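MutT/NUDIX family protein (Bacillus thuringiensis str. Al Hakam, PDB 3ID9) probably hydrolyses a nucleoside diphosphate linked to another moiety, as other MutT/Nudix hydrolases do, though its own substrate is not established. Local coordinates at residues 27-32 against 97-102; 78-83 against 147-152. One frame throughout, in Å; residues are numbered along the deposited sequence.

Contact 1. Residues 27-32 against 97-102; sequences TGILIE and HITFLL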
loop_
_atom_site.group_PDB
_atom_site.type_symbol
_atom_site.label_atom_id
_atom_site.label_comp_id
_atom_site.label_asym_id
_atom_site.label_seq_id
_atom_site.Cartn_x
_atom_site.Cartn_y
_atom_site.Cartn_z
ATOM N N THR B 27 10.165 -4.360 -0.403
ATOM C CA THR B 27 10.936 -4.911 -1.510
ATOM C C THR B 27 11.081 -3.808 -2.534
ATOM O O THR B 27 10.128 -3.069 -2.793
ATOM C CB THR B 27 10.223 -6.120 -2.155
ATOM O OG1 THR B 27 10.325 -7.246 -1.280
ATOM C CG2 THR B 27 10.842 -6.463 -3.503
ATOM N N GLY B 28 12.277 -3.694 -3.105
ATOM C CA GLY B 28 12.513 -2.657 -4.083
ATOM C C GLY B 28 12.598 -3.163 -5.508
ATOM O O GLY B 28 13.170 -4.217 -5.780
ATOM N N ILE B 29 12.012 -2.402 -6.422
ATOM C CA ILE B 29 12.042 -2.741 -7.826
ATOM C C ILE B 29 12.520 -1.505 -8.577
ATOM O O ILE B 29 11.752 -0.570 -8.840
ATOM C CB ILE B 29 10.660 -3.206 -8.319
ATOM C CG1 ILE B 29 10.370 -4.584 -7.714
ATOM C CG2 ILE B 29 10.628 -3.264 -9.834
ATOM C CD1 ILE B 29 9.153 -5.274 -8.250
ATOM N N LEU B 30 13.817 -1.510 -8.884
ATOM C CA LEU B 30 14.468 -0.415 -9.584
ATOM C C LEU B 30 14.702 -0.862 -11.016
ATOM O O LEU B 30 15.560 -1.707 -11.289
ATOM C CB LEU B 30 15.793 -0.076 -8.890
ATOM C CG LEU B 30 16.469 1.268 -9.196
ATOM C CD1 LEU B 30 17.741 1.382 -8.363
ATOM C CD2 LEU B 30 16.799 1.380 -10.682
ATOM N N ILE B 31 13.923 -0.287 -11.923
ATOM C CA ILE B 31 13.991 -0.612 -13.336
ATOM C C ILE B 31 14.654 0.498 -14.138
ATOM O O ILE B 31 14.348 1.677 -13.963
ATOM C CB ILE B 31 12.581 -0.835 -13.912
ATOM C CG1 ILE B 31 11.895 -1.975 -13.161
ATOM C CG2 ILE B 31 12.659 -1.129 -15.396
ATOM C CD1 ILE B 31 10.395 -2.048 -13.413
ATOM N N GLU B 32 15.571 0.102 -15.012
ATOM C CA GLU B 32 16.281 1.022 -15.889
ATOM C C GLU B 32 16.564 0.253 -17.173
ATOM O O GLU B 32 17.070 -0.871 -17.138
ATOM C CB GLU B 32 17.586 1.509 -15.245
ATOM C CG GLU B 32 17.390 2.597 -14.190
ATOM C CD GLU B 32 18.699 3.173 -13.671
ATOM O OE1 GLU B 32 19.727 3.025 -14.360
ATOM O OE2 GLU B 32 18.703 3.792 -12.583
ATOM N N HIS B 97 3.603 -7.290 3.376
ATOM C CA HIS B 97 4.718 -7.162 2.442
ATOM C C HIS B 97 4.462 -6.072 1.395
ATOM O O HIS B 97 3.576 -6.210 0.553
ATOM C CB HIS B 97 4.959 -8.506 1.741
ATOM C CG HIS B 97 6.187 -8.530 0.882
ATOM N ND1 HIS B 97 6.449 -9.542 -0.019
ATOM C CD2 HIS B 97 7.233 -7.670 0.795
ATOM C CE1 HIS B 97 7.598 -9.305 -0.624
ATOM N NE2 HIS B 97 8.096 -8.174 -0.147
ATOM N N ILE B 98 5.242 -4.997 1.447
ATOM C CA ILE B 98 5.094 -3.899 0.494
ATOM C C ILE B 98 6.212 -3.861 -0.561
ATOM O O ILE B 98 7.393 -3.957 -0.229
ATOM C CB ILE B 98 5.077 -2.511 1.206
ATOM C CG1 ILE B 98 3.851 -2.371 2.113
ATOM C CG2 ILE B 98 5.045 -1.401 0.172
ATOM C CD1 ILE B 98 4.021 -2.969 3.479
ATOM N N THR B 99 5.825 -3.709 -1.827
ATOM C CA THR B 99 6.774 -3.628 -2.932
ATOM C C THR B 99 6.759 -2.223 -3.528
ATOM O O THR B 99 5.709 -1.732 -3.953
ATOM C CB THR B 99 6.440 -4.639 -4.056
ATOM O OG1 THR B 99 6.772 -5.963 -3.625
ATOM C CG2 THR B 99 7.231 -4.322 -5.318
ATOM N N PHE B 100 7.927 -1.586 -3.568
ATOM C CA PHE B 100 8.056 -0.227 -4.099
ATOM C C PHE B 100 8.748 -0.128 -5.455
ATOM O O PHE B 100 9.747 -0.801 -5.693
ATOM C CB PHE B 100 8.871 0.655 -3.146
ATOM C CG PHE B 100 8.166 1.029 -1.884
ATOM C CD1 PHE B 100 8.660 0.613 -0.653
ATOM C CD2 PHE B 100 7.029 1.836 -1.919
ATOM C CE1 PHE B 100 8.038 1.000 0.527
ATOM C CE2 PHE B 100 6.396 2.229 -0.747
ATOM C CZ PHE B 100 6.897 1.812 0.480
ATOM N N LEU B 101 8.220 0.716 -6.336
ATOM C CA LEU B 101 8.872 0.972 -7.613
ATOM C C LEU B 101 9.842 2.077 -7.219
ATOM O O LEU B 101 9.420 3.140 -6.764
ATOM C CB LEU B 101 7.896 1.504 -8.661
ATOM C CG LEU B 101 7.073 0.431 -9.370
ATOM C CD1 LEU B 101 6.132 1.082 -10.380
ATOM C CD2 LEU B 101 8.015 -0.540 -10.060
ATOM N N LEU B 102 11.136 1.813 -7.366
ATOM C CA LEU B 102 12.157 2.778 -6.990
ATOM C C LEU B 102 12.770 3.510 -8.174
ATOM O O LEU B 102 12.682 3.063 -9.316
ATOM C CB LEU B 102 13.265 2.072 -6.211
ATOM C CG LEU B 102 12.835 1.421 -4.900
ATOM C CD1 LEU B 102 13.974 0.577 -4.329
ATOM C CD2 LEU B 102 12.420 2.511 -3.920
HETATM O O HOH W 1 14.174 3.392 -12.151
#
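Thr27 and His97 meet at one end of the pairing: chi1 of -73° sets Thr27 OG1 anti to its own carbonyl carbon, and chi1 of -173° sets His97 CG anti to its own backbone N. Thr27 OG1 lies in the ring plane at the imidazole edge, 2.7 Å from His97 NE2, in a hydrogen bond. The backbones behind them form a parallel ladder, their short axes inclined by 27°. Thr27 N donates to Ile98 O at 2.8 Å, and Thr27 O takes the N-H of Phe100; Ile29 repeats the pattern, its N giving to Phe100 O at 2.9 Å and its O accepting from Leu102 N.

Alternation then sorts the side chains. On one face Thr27 and Thr99 stand side by side, Ile29 CD1 reaches Thr99 CG2 at 3.6 Å, and the other branch of the isoleucine, CG2, packs 3.8 Å from Leu101 CD2. On the other face Gly28 carries no side chain, and Leu102 CD1 lies over it, 3.6 Å from Gly28 CA.

The principle is that of the Nudix fold, in which helices flank a central mixed sheet. Ile29 and Ile31 pack against helix 139-147, whereas Phe100 and Leu102 meet helix 61-72, which lies in the Nudix sequence motif. Strand 48-54 bonds to Gly28, strand 77-88 borders the far edge of 97-102, and Tyr155 of the second subunit makes an edge-to-face ring contact with Phe100.

Contact 2. Residues 78-83 against 147-152; sequences KIKKLL and GGLANA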
loop_
_atom_site.group_PDB
_atom_site.type_symbol
_atom_site.label_atom_id
_atom_site.label_comp_id
_atom_site.label_asym_id
_atom_site.label_seq_id
_atom_site.Cartn_x
_atom_site.Cartn_y
_atom_site.Cartn_z
ATOM N N LYS B 78 14.778 6.909 -4.321
ATOM C CA LYS B 78 13.581 7.566 -3.831
ATOM C C LYS B 78 12.405 6.736 -4.334
ATOM O O LYS B 78 12.491 6.079 -5.378
ATOM C CB LYS B 78 13.481 9.008 -4.332
ATOM C CG LYS B 78 13.011 9.171 -5.755
ATOM C CD LYS B 78 12.938 10.657 -6.107
ATOM C CE LYS B 78 12.574 10.874 -7.574
ATOM N NZ LYS B 78 12.553 12.321 -7.932
ATOM N N ILE B 79 11.319 6.744 -3.575
ATOM C CA ILE B 79 10.131 5.994 -3.936
ATOM C C ILE B 79 9.318 6.679 -5.034
ATOM O O ILE B 79 9.126 7.889 -5.010
ATOM C CB ILE B 79 9.246 5.776 -2.686
ATOM C CG1 ILE B 79 9.976 4.834 -1.725
ATOM C CG2 ILE B 79 7.879 5.224 -3.085
ATOM C CD1 ILE B 79 9.165 4.403 -0.544
ATOM N N LYS B 80 8.866 5.899 -6.007
ATOM C CA LYS B 80 8.050 6.431 -7.091
ATOM C C LYS B 80 6.606 6.150 -6.718
ATOM O O LYS B 80 5.781 7.053 -6.640
ATOM C CB LYS B 80 8.360 5.732 -8.418
ATOM C CG LYS B 80 9.676 6.124 -9.056
ATOM C CD LYS B 80 9.453 6.853 -10.379
ATOM C CE LYS B 80 8.878 5.931 -11.455
ATOM N NZ LYS B 80 9.832 4.855 -11.854
ATOM N N LYS B 81 6.313 4.876 -6.488
ATOM C CA LYS B 81 4.974 4.466 -6.121
ATOM C C LYS B 81 4.915 3.106 -5.447
ATOM O O LYS B 81 5.830 2.288 -5.557
ATOM C CB LYS B 81 4.060 4.458 -7.349
ATOM C CG LYS B 81 3.346 5.774 -7.591
ATOM C CD LYS B 81 2.333 5.639 -8.709
ATOM C CE LYS B 81 1.437 6.867 -8.796
ATOM N NZ LYS B 81 0.226 6.601 -9.640
ATOM N N LEU B 82 3.818 2.892 -4.732
ATOM C CA LEU B 82 3.554 1.652 -4.033
ATOM C C LEU B 82 3.065 0.740 -5.156
ATOM O O LEU B 82 2.069 1.035 -5.817
ATOM C CB LEU B 82 2.444 1.890 -3.015
ATOM C CG LEU B 82 2.210 0.961 -1.834
ATOM C CD1 LEU B 82 2.452 -0.465 -2.280
ATOM C CD2 LEU B 82 3.125 1.347 -0.687
ATOM N N LEU B 83 3.761 -0.358 -5.393
ATOM C CA LEU B 83 3.356 -1.241 -6.469
ATOM C C LEU B 83 2.430 -2.372 -6.053
ATOM O O LEU B 83 1.443 -2.672 -6.733
ATOM C CB LEU B 83 4.589 -1.854 -7.139
ATOM C CG LEU B 83 4.247 -2.923 -8.183
ATOM C CD1 LEU B 83 3.632 -2.247 -9.402
ATOM C CD2 LEU B 83 5.494 -3.702 -8.575
ATOM N N GLY B 147 4.128 -4.240 -16.243
ATOM C CA GLY B 147 3.133 -3.197 -16.409
ATOM C C GLY B 147 3.593 -1.907 -15.761
ATOM O O GLY B 147 3.156 -0.817 -16.134
ATOM N N GLY B 148 4.471 -2.034 -14.772
ATOM C CA GLY B 148 5.000 -0.866 -14.091
ATOM C C GLY B 148 3.984 0.037 -13.414
ATOM O O GLY B 148 3.044 -0.433 -12.765
ATOM N N LEU B 149 4.189 1.344 -13.567
ATOM C CA LEU B 149 3.323 2.350 -12.968
ATOM C C LEU B 149 1.845 2.102 -13.236
ATOM O O LEU B 149 0.993 2.539 -12.468
ATOM C CB LEU B 149 3.715 3.744 -13.466
ATOM C CG LEU B 149 4.187 4.759 -12.413
ATOM C CD1 LEU B 149 5.314 4.187 -11.575
ATOM C CD2 LEU B 149 4.646 6.034 -13.118
ATOM N N ALA B 150 1.541 1.395 -14.316
ATOM C CA ALA B 150 0.154 1.100 -14.656
ATOM C C ALA B 150 -0.475 0.129 -13.653
ATOM O O ALA B 150 -1.692 0.115 -13.462
ATOM C CB ALA B 150 0.076 0.521 -16.068
ATOM N N ASN B 151 0.356 -0.687 -13.013
ATOM C CA ASN B 151 -0.138 -1.651 -12.045
ATOM C C ASN B 151 0.051 -1.175 -10.616
ATOM O O ASN B 151 -0.148 -1.939 -9.673
ATOM C CB ASN B 151 0.556 -3.002 -12.239
ATOM C CG ASN B 151 0.256 -3.617 -13.590
ATOM O OD1 ASN B 151 -0.834 -3.433 -14.136
ATOM N ND2 ASN B 151 1.211 -4.366 -14.130
ATOM N N ALA B 152 0.435 0.086 -10.456
ATOM C CA ALA B 152 0.631 0.654 -9.128
ATOM C C ALA B 152 -0.654 0.508 -8.301
ATOM O O ALA B 152 -1.753 0.510 -8.850
ATOM C CB ALA B 152 1.009 2.121 -9.248
#
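Leu83 and Ala152 bring their CA atoms within 4.3 Å where strand 77-88 passes the turn that follows helix 139-147, a turn begun by Gly148 with positive phi (59°) and carried on through the 3-10 segment 149-151. Ala152 lies against the strand: its CB touches Lys81 CD at 3.8 Å, and its CA lies 3.6 Å from Leu82 O. Lys80 and Lys81 both face Leu101 in a classic beta bulge, and both side chains start toward the turn. Lys81 runs extended beyond CG and lays its CD methylene against Ala152, whereas Lys80 bends along its length and crosses Leu149 at about a right angle, with Lys80 CE 4.0 Å from Leu149 CD1. Leu83 CD1 lies 3.9 Å from Gly148 O.

No hydrogen bond joins the two segments. Leu83 O and Asn151 O lie near each other but are both acceptors; Asn151 O accepts from Ser154 OG, while Asn151 ND2 hydrogen-bonds to Leu144 O. The chemistry therefore divides along Lys81: its stem packs on Ala152 of its own chain, while its ammonium, probably charged, hydrogen-bonds to Ala150 O and Ala152 O of the second subunit, whose Asn151 it also touches.

Overall arrangement
From the N terminus, strand 23-32 is laid down first, and the chain then passes through two more strands, helix 61-72 and strand 77-88 before 97-102 returns to pair with 27-32. Contact 1 thus closes a loop of 64 intervening residues. Contact 2 closes one of similar length, 63 residues, opening at 78-83 inside the first loop and ending beyond it at 147-152, so the two cross rather than nest. Strands 77-88 and 95-104, neighbours both in sequence and in the sheet, couple them: Leu83 N probably bonds to Thr99 O. Together the contacts tie the sheet's middle to the turn after helix 139-147 and the subunit interface.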